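Local atomic coordinates of uncharacterized protein DUF1344 (Bacteroides vulgatus ATCC 8482, PDB entry 3K6O), a protein that is of unknown function but belongs to the NigD-like family, joining an N-terminal OB domain to a C-terminal beta-sandwich domain. Residues G56-G61 with D115-V120; A150-R155 with D175-E180. All blocks are in the same frame, centred on the assembly; numbering follows the deposited sequence.

Contact 1: residues G56-G61 with D115-V120; sequences GERIFG and DDYLNV
The guanidinium of R58 lies flat on the ring of Y117, a cation-pi stack with centres 4.1 Å apart and planes 18° from parallel. It joins the N-terminal OB domain, which carries R58 on strand 58-66, to the C-terminal beta-sandwich domain, which carries Y117 and N119 on strand 117-125. Y117 CD2 sits over the middle of the guanidinium face, 3.5 Å from R58 CZ, while R58 NE lies nearer the rim of the ring. CB of the preceding residue, D116, lies over the opposite face, toward its rim, so the ring has a neighbour on each face. The two side chains run past each other in opposite directions, which brings the R58 methylene CD over the same face as the guanidinium, 4.0 Å from the centroid of the Y117 ring, as a CH-pi contact. CG of R58 is anti to the backbone N (chi1 -172°) and the chain bends at chi2; it thus reaches the ring and the amide from a backbone whose CA is still 10.3 Å from that of Y117. At the guanidinium edge, R58 NH2 donates to N119 OD1 at 2.9 Å; the donor stands above the amide carbonyl plane rather than on a lone pair. S171 OG is hydrogen-bonded to both N119 OD1 and R58 NE, and D36 makes a salt bridge with R58 NH2, so the buried charge is probably balanced by this acid, with the stack and the amide beside it. These several grips probably hold the guanidinium flat against the ring. At the phenol end, one water, in the plane of the ring, joins the domains again: it donates to G56 O at 2.6 Å and lies 2.7 Å from Y117 OH.

Contact 2: residues A150-R155 with D175-E180; sequences AHLELR and DDYSPE
L152 and Y177 meet methyl to ring: L152 CD2 stands almost directly above the aromatic face, 4.0 Å from the centroid of the Y177 ring and only 5° off its normal, a well-centred CH-pi contact. A150 approaches the same ring from another direction, its CB lying near the ring plane, 3.6 Å from Y177 CD1 at the edge. The tyrosine therefore fits into an angle formed by two alternate residues of strand 149-157, whose side chains project from one side of the strand. The second L152 methyl, CD1, reaches back to the root of the tyrosine, 4.1 Å from Y177 CB, so the forked end of the leucine spans the side chain from CB to ring. In Y177, CG is anti to the carbonyl carbon (chi1 -61°), which directs the ring from the short 3-10 turn 176-177 toward the strand. The contact across these segments is apolar packing. With an alanine here in place of Y177, the L152 methyl is likely to lose its aromatic face and A150 CB the ring edge, leaving a gap between loop and strand. Just beyond the tyrosine, S178 OG accepts from E180 N at 3.2 Å, an ST turn that shapes the loop as it leaves the contact. The Y177 backbone is held too, its O hydrogen-bonded to Y205 OH. Within the beta sandwich, strand 149-157 runs between strand 133-139, antiparallel to it, and strand 186-191, parallel to it; L152 also packs on L136 and I187, and the Y177 side chain also touches V138 of strand 133-139 and I90 of strand 75-93.

From the N terminus, the chain lays down 56-61 within the OB domain, then follows the long strand 75-93 into the beta sandwich, passes helix 98-101 and strand 107-113, and returns to 115-120, where contact 1 closes a loop of 53 intervening residues. Contact 2 opens later, at 150-155, and closes at 175-180 after 19 more, so the two follow in series and neither nest nor cross. Contact 1 ties the domains together; contact 2 fastens a loop within the sandwich. Their centres lie 14 Å apart, yet they touch: D115 O packs on S178 CB and P179 CD, joining the turn before strand 117-125 to the loop after strand 165-173.

Contact 1: residues G56-G61 with D115-V120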
ATOM      1  N   GLY A  56       3.977   7.618 -10.530  1.00 36.03           N
ATOM      2  CA  GLY A  56       4.095   7.457  -9.098  1.00 35.47           C
ATOM      3  C   GLY A  56       2.767   7.381  -8.381  1.00 35.61           C
ATOM      4  O   GLY A  56       2.720   6.943  -7.254  1.00 35.75           O
ATOM      5  N   GLU A  57       1.678   7.801  -9.005  1.00 35.22           N
ATOM      6  CA  GLU A  57       0.402   7.630  -8.363  1.00 35.97           C
ATOM      7  C   GLU A  57       0.099   6.140  -8.254  1.00 35.64           C
ATOM      8  O   GLU A  57       0.429   5.337  -9.143  1.00 35.06           O
ATOM      9  CB  GLU A  57      -0.735   8.366  -9.100  1.00 36.41           C
ATOM     10  CG  GLU A  57      -0.796   9.897  -8.887  1.00 38.81           C
ATOM     11  CD  GLU A  57      -2.062  10.520  -9.473  1.00 39.90           C
ATOM     12  OE1 GLU A  57      -3.107  10.584  -8.786  1.00 41.39           O
ATOM     13  OE2 GLU A  57      -2.025  10.920 -10.639  1.00 41.59           O
ATOM     14  N   ARG A  58      -0.587   5.792  -7.182  1.00 34.93           N
ATOM     15  CA  ARG A  58      -0.896   4.422  -6.887  1.00 34.61           C
ATOM     16  C   ARG A  58      -2.407   4.227  -7.007  1.00 34.24           C
ATOM     17  O   ARG A  58      -3.179   5.063  -6.501  1.00 33.32           O
ATOM     18  CB  ARG A  58      -0.490   4.160  -5.453  1.00 34.94           C
ATOM     19  CG  ARG A  58      -0.576   2.722  -5.051  1.00 36.73           C
ATOM     20  CD  ARG A  58       0.764   2.085  -4.960  1.00 37.81           C
ATOM     21  NE  ARG A  58       0.720   0.758  -4.314  1.00 36.00           N
ATOM     22  CZ  ARG A  58       1.034  -0.387  -4.924  1.00 35.37           C
ATOM     23  NH1 ARG A  58       1.398  -0.407  -6.204  1.00 34.75           N
ATOM     24  NH2 ARG A  58       0.991  -1.524  -4.239  1.00 33.71           N
ATOM     25  N   ILE A  59      -2.827   3.115  -7.623  1.00 32.69           N
ATOM     26  CA  ILE A  59      -4.256   2.791  -7.698  1.00 31.58           C
ATOM     27  C   ILE A  59      -4.583   1.371  -7.234  1.00 31.70           C
ATOM     28  O   ILE A  59      -3.745   0.460  -7.295  1.00 31.92           O
ATOM     29  CB  ILE A  59      -4.809   3.017  -9.145  1.00 31.12           C
ATOM     30  CG1 ILE A  59      -4.257   1.988 -10.146  1.00 30.87           C
ATOM     31  CG2 ILE A  59      -4.463   4.416  -9.596  1.00 29.84           C
ATOM     32  CD1 ILE A  59      -4.892   2.069 -11.554  1.00 29.62           C
ATOM     33  N   PHE A  60      -5.829   1.185  -6.809  1.00 31.46           N
ATOM     34  CA  PHE A  60      -6.415  -0.132  -6.585  1.00 30.99           C
ATOM     35  C   PHE A  60      -7.439  -0.242  -7.711  1.00 31.92           C
ATOM     36  O   PHE A  60      -8.448   0.487  -7.745  1.00 31.53           O
ATOM     37  CB  PHE A  60      -7.034  -0.172  -5.182  1.00 30.62           C
ATOM     38  CG  PHE A  60      -7.507  -1.522  -4.735  1.00 31.18           C
ATOM     39  CD1 PHE A  60      -6.699  -2.643  -4.822  1.00 33.29           C
ATOM     40  CD2 PHE A  60      -8.751  -1.663  -4.155  1.00 34.94           C
ATOM     41  CE1 PHE A  60      -7.152  -3.894  -4.364  1.00 32.90           C
ATOM     42  CE2 PHE A  60      -9.207  -2.898  -3.702  1.00 34.52           C
ATOM     43  CZ  PHE A  60      -8.410  -4.005  -3.794  1.00 32.16           C
ATOM     44  N   GLY A  61      -7.154  -1.110  -8.671  1.00 32.40           N
ATOM     45  CA  GLY A  61      -7.861  -1.079  -9.930  1.00 32.01           C
ATOM     46  C   GLY A  61      -8.560  -2.352 -10.324  1.00 32.12           C
ATOM     47  O   GLY A  61      -8.336  -3.400  -9.733  1.00 32.30           O
ATOM     48  N   ASP A 115       7.338  -5.236  -3.730  1.00 34.77           N
ATOM     49  CA  ASP A 115       8.723  -4.824  -3.961  1.00 36.10           C
ATOM     50  C   ASP A 115       8.970  -3.422  -3.458  1.00 35.66           C
ATOM     51  O   ASP A 115      10.062  -3.152  -2.987  1.00 35.85           O
ATOM     52  CB  ASP A 115       9.127  -4.912  -5.455  1.00 36.89           C
ATOM     53  CG  ASP A 115      10.683  -4.937  -5.676  1.00 40.39           C
ATOM     54  OD1 ASP A 115      11.392  -5.735  -5.010  1.00 41.21           O
ATOM     55  OD2 ASP A 115      11.191  -4.146  -6.532  1.00 41.40           O
ATOM     56  N   ASP A 116       7.990  -2.524  -3.593  1.00 34.32           N
ATOM     57  CA  ASP A 116       8.225  -1.116  -3.293  1.00 33.93           C
ATOM     58  C   ASP A 116       7.438  -0.600  -2.112  1.00 31.60           C
ATOM     59  O   ASP A 116       7.787   0.463  -1.612  1.00 29.82           O
ATOM     60  CB  ASP A 116       7.906  -0.174  -4.468  1.00 35.52           C
ATOM     61  CG  ASP A 116       8.753  -0.428  -5.699  1.00 39.55           C
ATOM     62  OD1 ASP A 116       9.960  -0.766  -5.603  1.00 44.51           O
ATOM     63  OD2 ASP A 116       8.188  -0.251  -6.785  1.00 44.77           O
ATOM     64  N   TYR A 117       6.406  -1.321  -1.677  1.00 31.41           N
ATOM     65  CA  TYR A 117       5.477  -0.776  -0.665  1.00 30.98           C
ATOM     66  C   TYR A 117       5.056  -1.733   0.402  1.00 31.00           C
ATOM     67  O   TYR A 117       4.998  -2.916   0.175  1.00 32.17           O
ATOM     68  CB  TYR A 117       4.181  -0.272  -1.304  1.00 30.57           C
ATOM     69  CG  TYR A 117       4.334   0.634  -2.503  1.00 30.19           C
ATOM     70  CD1 TYR A 117       4.458   2.014  -2.356  1.00 31.38           C
ATOM     71  CD2 TYR A 117       4.343   0.104  -3.785  1.00 33.27           C
ATOM     72  CE1 TYR A 117       4.591   2.870  -3.452  1.00 32.45           C
ATOM     73  CE2 TYR A 117       4.466   0.955  -4.916  1.00 35.16           C
ATOM     74  CZ  TYR A 117       4.584   2.332  -4.739  1.00 34.34           C
ATOM     75  OH  TYR A 117       4.674   3.168  -5.834  1.00 36.92           O
ATOM     76  N   LEU A 118       4.752  -1.197   1.575  1.00 30.65           N
ATOM     77  CA  LEU A 118       3.901  -1.896   2.522  1.00 30.90           C
ATOM     78  C   LEU A 118       2.455  -1.423   2.279  1.00 31.09           C
ATOM     79  O   LEU A 118       2.124  -0.245   2.423  1.00 31.32           O
ATOM     80  CB  LEU A 118       4.324  -1.629   3.953  1.00 29.25           C
ATOM     81  CG  LEU A 118       3.557  -2.476   4.965  1.00 31.49           C
ATOM     82  CD1 LEU A 118       3.989  -3.956   4.904  1.00 30.91           C
ATOM     83  CD2 LEU A 118       3.711  -1.949   6.361  1.00 28.06           C
ATOM     84  N   ASN A 119       1.609  -2.380   1.919  1.00 31.02           N
ATOM     85  CA  ASN A 119       0.219  -2.156   1.546  1.00 30.29           C
ATOM     86  C   ASN A 119      -0.671  -2.541   2.697  1.00 29.99           C
ATOM     87  O   ASN A 119      -0.616  -3.665   3.197  1.00 30.62           O
ATOM     88  CB  ASN A 119      -0.116  -2.984   0.317  1.00 29.43           C
ATOM     89  CG  ASN A 119       0.809  -2.651  -0.841  1.00 30.45           C
ATOM     90  OD1 ASN A 119       0.812  -1.513  -1.348  1.00 28.81           O
ATOM     91  ND2 ASN A 119       1.656  -3.624  -1.236  1.00 31.55           N
ATOM     92  N   VAL A 120      -1.507  -1.600   3.102  1.00 29.82           N
ATOM     93  CA  VAL A 120      -2.403  -1.812   4.225  1.00 29.97           C
ATOM     94  C   VAL A 120      -3.857  -1.430   3.864  1.00 31.29           C
ATOM     95  O   VAL A 120      -4.123  -0.347   3.389  1.00 30.71           O
ATOM     96  CB  VAL A 120      -1.937  -1.001   5.423  1.00 29.39           C
ATOM     97  CG1 VAL A 120      -2.744  -1.433   6.714  1.00 27.95           C
ATOM     98  CG2 VAL A 120      -0.426  -1.191   5.632  1.00 28.14           C
TER
HETATM   99  O   HOH W   1       4.630   5.886  -5.795  1.00 43.07           O

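Contact 2: residues A150-R155 with D175-E180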
ATOM      1  N   ALA A 150      14.179  -5.985   8.945  1.00 35.07           N
ATOM      2  CA  ALA A 150      13.764  -4.620   9.140  1.00 34.59           C
ATOM      3  C   ALA A 150      12.696  -4.616  10.224  1.00 34.04           C
ATOM      4  O   ALA A 150      11.787  -5.421  10.170  1.00 34.03           O
ATOM      5  CB  ALA A 150      13.176  -4.068   7.836  1.00 34.40           C
ATOM      6  N   HIS A 151      12.788  -3.683  11.168  1.00 32.81           N
ATOM      7  CA  HIS A 151      11.777  -3.479  12.182  1.00 32.41           C
ATOM      8  C   HIS A 151      11.103  -2.089  12.088  1.00 31.30           C
ATOM      9  O   HIS A 151      11.747  -1.047  12.284  1.00 31.29           O
ATOM     10  CB  HIS A 151      12.403  -3.665  13.562  1.00 32.02           C
ATOM     11  CG  HIS A 151      13.012  -5.012  13.762  1.00 34.59           C
ATOM     12  ND1 HIS A 151      12.393  -6.014  14.486  1.00 36.48           N
ATOM     13  CD2 HIS A 151      14.188  -5.533  13.324  1.00 36.46           C
ATOM     14  CE1 HIS A 151      13.171  -7.082  14.498  1.00 37.38           C
ATOM     15  NE2 HIS A 151      14.262  -6.821  13.801  1.00 36.36           N
ATOM     16  N   LEU A 152       9.809  -2.107  11.776  1.00 30.30           N
ATOM     17  CA  LEU A 152       8.968  -0.913  11.589  1.00 29.59           C
ATOM     18  C   LEU A 152       7.717  -1.034  12.455  1.00 29.43           C
ATOM     19  O   LEU A 152       7.323  -2.164  12.891  1.00 29.31           O
ATOM     20  CB  LEU A 152       8.552  -0.780  10.114  1.00 28.09           C
ATOM     21  CG  LEU A 152       9.687  -0.662   9.124  1.00 30.32           C
ATOM     22  CD1 LEU A 152       9.199  -0.706   7.647  1.00 27.69           C
ATOM     23  CD2 LEU A 152      10.601   0.537   9.405  1.00 27.61           C
ATOM     24  N   GLU A 153       7.049   0.100  12.681  1.00 29.59           N
ATOM     25  CA  GLU A 153       5.812   0.052  13.448  1.00 29.29           C
ATOM     26  C   GLU A 153       4.750   0.851  12.769  1.00 29.57           C
ATOM     27  O   GLU A 153       5.014   1.917  12.233  1.00 29.83           O
ATOM     28  CB  GLU A 153       6.022   0.549  14.889  1.00 29.24           C
ATOM     29  CG  GLU A 153       7.274  -0.001  15.596  1.00 31.16           C
ATOM     30  CD  GLU A 153       7.373   0.439  17.070  1.00 31.92           C
ATOM     31  OE1 GLU A 153       6.429   1.135  17.533  1.00 31.24           O
ATOM     32  OE2 GLU A 153       8.394   0.104  17.732  1.00 31.73           O
ATOM     33  N   LEU A 154       3.538   0.328  12.782  1.00 29.27           N
ATOM     34  CA  LEU A 154       2.400   1.074  12.302  1.00 29.73           C
ATOM     35  C   LEU A 154       1.781   1.762  13.508  1.00 29.50           C
ATOM     36  O   LEU A 154       1.515   1.119  14.506  1.00 29.90           O
ATOM     37  CB  LEU A 154       1.342   0.177  11.671  1.00 30.14           C
ATOM     38  CG  LEU A 154       1.328  -0.209  10.198  1.00 34.34           C
ATOM     39  CD1 LEU A 154       0.049  -1.069  10.026  1.00 38.39           C
ATOM     40  CD2 LEU A 154       1.360   0.984   9.239  1.00 32.73           C
ATOM     41  N   ARG A 155       1.555   3.060  13.388  1.00 29.15           N
ATOM     42  CA  ARG A 155       1.047   3.878  14.461  1.00 29.86           C
ATOM     43  C   ARG A 155      -0.222   4.580  13.966  1.00 29.62           C
ATOM     44  O   ARG A 155      -0.170   5.335  12.991  1.00 30.37           O
ATOM     45  CB  ARG A 155       2.126   4.889  14.867  1.00 29.69           C
ATOM     46  CG  ARG A 155       3.404   4.255  15.412  1.00 29.88           C
ATOM     47  CD  ARG A 155       3.072   3.466  16.686  1.00 32.21           C
ATOM     48  NE  ARG A 155       4.245   3.104  17.503  1.00 32.88           N
ATOM     49  CZ  ARG A 155       4.645   3.720  18.611  1.00 30.74           C
ATOM     50  NH1 ARG A 155       4.007   4.777  19.108  1.00 33.15           N
ATOM     51  NH2 ARG A 155       5.675   3.231  19.267  1.00 32.16           N
ATOM     52  N   ASP A 175      11.463   1.969   0.598  1.00 32.62           N
ATOM     53  CA  ASP A 175      12.776   2.502   0.296  1.00 32.97           C
ATOM     54  C   ASP A 175      13.833   1.547   0.819  1.00 32.26           C
ATOM     55  O   ASP A 175      13.909   0.422   0.300  1.00 31.92           O
ATOM     56  CB  ASP A 175      12.904   3.935   0.824  1.00 33.81           C
ATOM     57  CG  ASP A 175      11.984   4.903   0.090  1.00 33.76           C
ATOM     58  OD1 ASP A 175      11.781   4.675  -1.085  1.00 33.76           O
ATOM     59  OD2 ASP A 175      11.453   5.864   0.681  1.00 33.56           O
ATOM     60  N   ASP A 176      14.622   1.931   1.842  1.00 30.37           N
ATOM     61  CA  ASP A 176      15.751   1.086   2.197  1.00 30.99           C
ATOM     62  C   ASP A 176      15.255  -0.168   2.925  1.00 30.80           C
ATOM     63  O   ASP A 176      16.022  -1.051   3.103  1.00 31.59           O
ATOM     64  CB  ASP A 176      16.793   1.781   3.082  1.00 30.57           C
ATOM     65  CG  ASP A 176      17.473   2.967   2.441  1.00 31.76           C
ATOM     66  OD1 ASP A 176      17.165   3.429   1.323  1.00 37.28           O
ATOM     67  OD2 ASP A 176      18.419   3.413   3.089  1.00 33.43           O
ATOM     68  N   TYR A 177      13.995  -0.207   3.364  1.00 30.88           N
ATOM     69  CA  TYR A 177      13.433  -1.366   4.082  1.00 30.41           C
ATOM     70  C   TYR A 177      12.757  -2.405   3.136  1.00 31.02           C
ATOM     71  O   TYR A 177      12.153  -3.366   3.604  1.00 29.31           O
ATOM     72  CB  TYR A 177      12.470  -0.884   5.150  1.00 30.25           C
ATOM     73  CG  TYR A 177      13.164  -0.023   6.167  1.00 29.97           C
ATOM     74  CD1 TYR A 177      13.884  -0.587   7.178  1.00 32.58           C
ATOM     75  CD2 TYR A 177      13.135   1.374   6.070  1.00 31.64           C
ATOM     76  CE1 TYR A 177      14.572   0.189   8.101  1.00 33.31           C
ATOM     77  CE2 TYR A 177      13.814   2.168   6.963  1.00 31.64           C
ATOM     78  CZ  TYR A 177      14.516   1.573   7.980  1.00 32.47           C
ATOM     79  OH  TYR A 177      15.172   2.340   8.843  1.00 29.04           O
ATOM     80  N   SER A 178      12.892  -2.207   1.820  1.00 30.10           N
ATOM     81  CA  SER A 178      12.227  -3.046   0.856  1.00 31.46           C
ATOM     82  C   SER A 178      13.047  -4.284   0.502  1.00 31.61           C
ATOM     83  O   SER A 178      14.233  -4.381   0.857  1.00 32.46           O
ATOM     84  CB  SER A 178      11.941  -2.235  -0.400  1.00 31.01           C
ATOM     85  OG  SER A 178      13.016  -2.302  -1.237  1.00 30.73           O
ATOM     86  N   PRO A 179      12.443  -5.222  -0.247  1.00 32.09           N
ATOM     87  CA  PRO A 179      13.147  -6.423  -0.616  1.00 31.84           C
ATOM     88  C   PRO A 179      14.289  -6.224  -1.599  1.00 32.08           C
ATOM     89  O   PRO A 179      15.077  -7.136  -1.826  1.00 32.15           O
ATOM     90  CB  PRO A 179      12.071  -7.311  -1.241  1.00 32.56           C
ATOM     91  CG  PRO A 179      10.828  -6.650  -1.121  1.00 31.95           C
ATOM     92  CD  PRO A 179      10.993  -5.319  -0.498  1.00 32.86           C
ATOM     93  N   GLU A 180      14.395  -5.043  -2.162  1.00 33.28           N
ATOM     94  CA  GLU A 180      15.557  -4.680  -2.965  1.00 34.19           C
ATOM     95  C   GLU A 180      16.796  -4.429  -2.134  1.00 34.52           C
ATOM     96  O   GLU A 180      17.857  -4.372  -2.694  1.00 34.16           O
ATOM     97  CB  GLU A 180      15.249  -3.425  -3.742  1.00 35.01           C
ATOM     98  CG  GLU A 180      14.061  -3.578  -4.656  1.00 39.54           C
ATOM     99  CD  GLU A 180      14.435  -4.141  -5.986  1.00 46.53           C
ATOM    100  OE1 GLU A 180      15.498  -4.834  -6.118  1.00 49.89           O
ATOM    101  OE2 GLU A 180      13.645  -3.891  -6.915  1.00 52.41           O
TER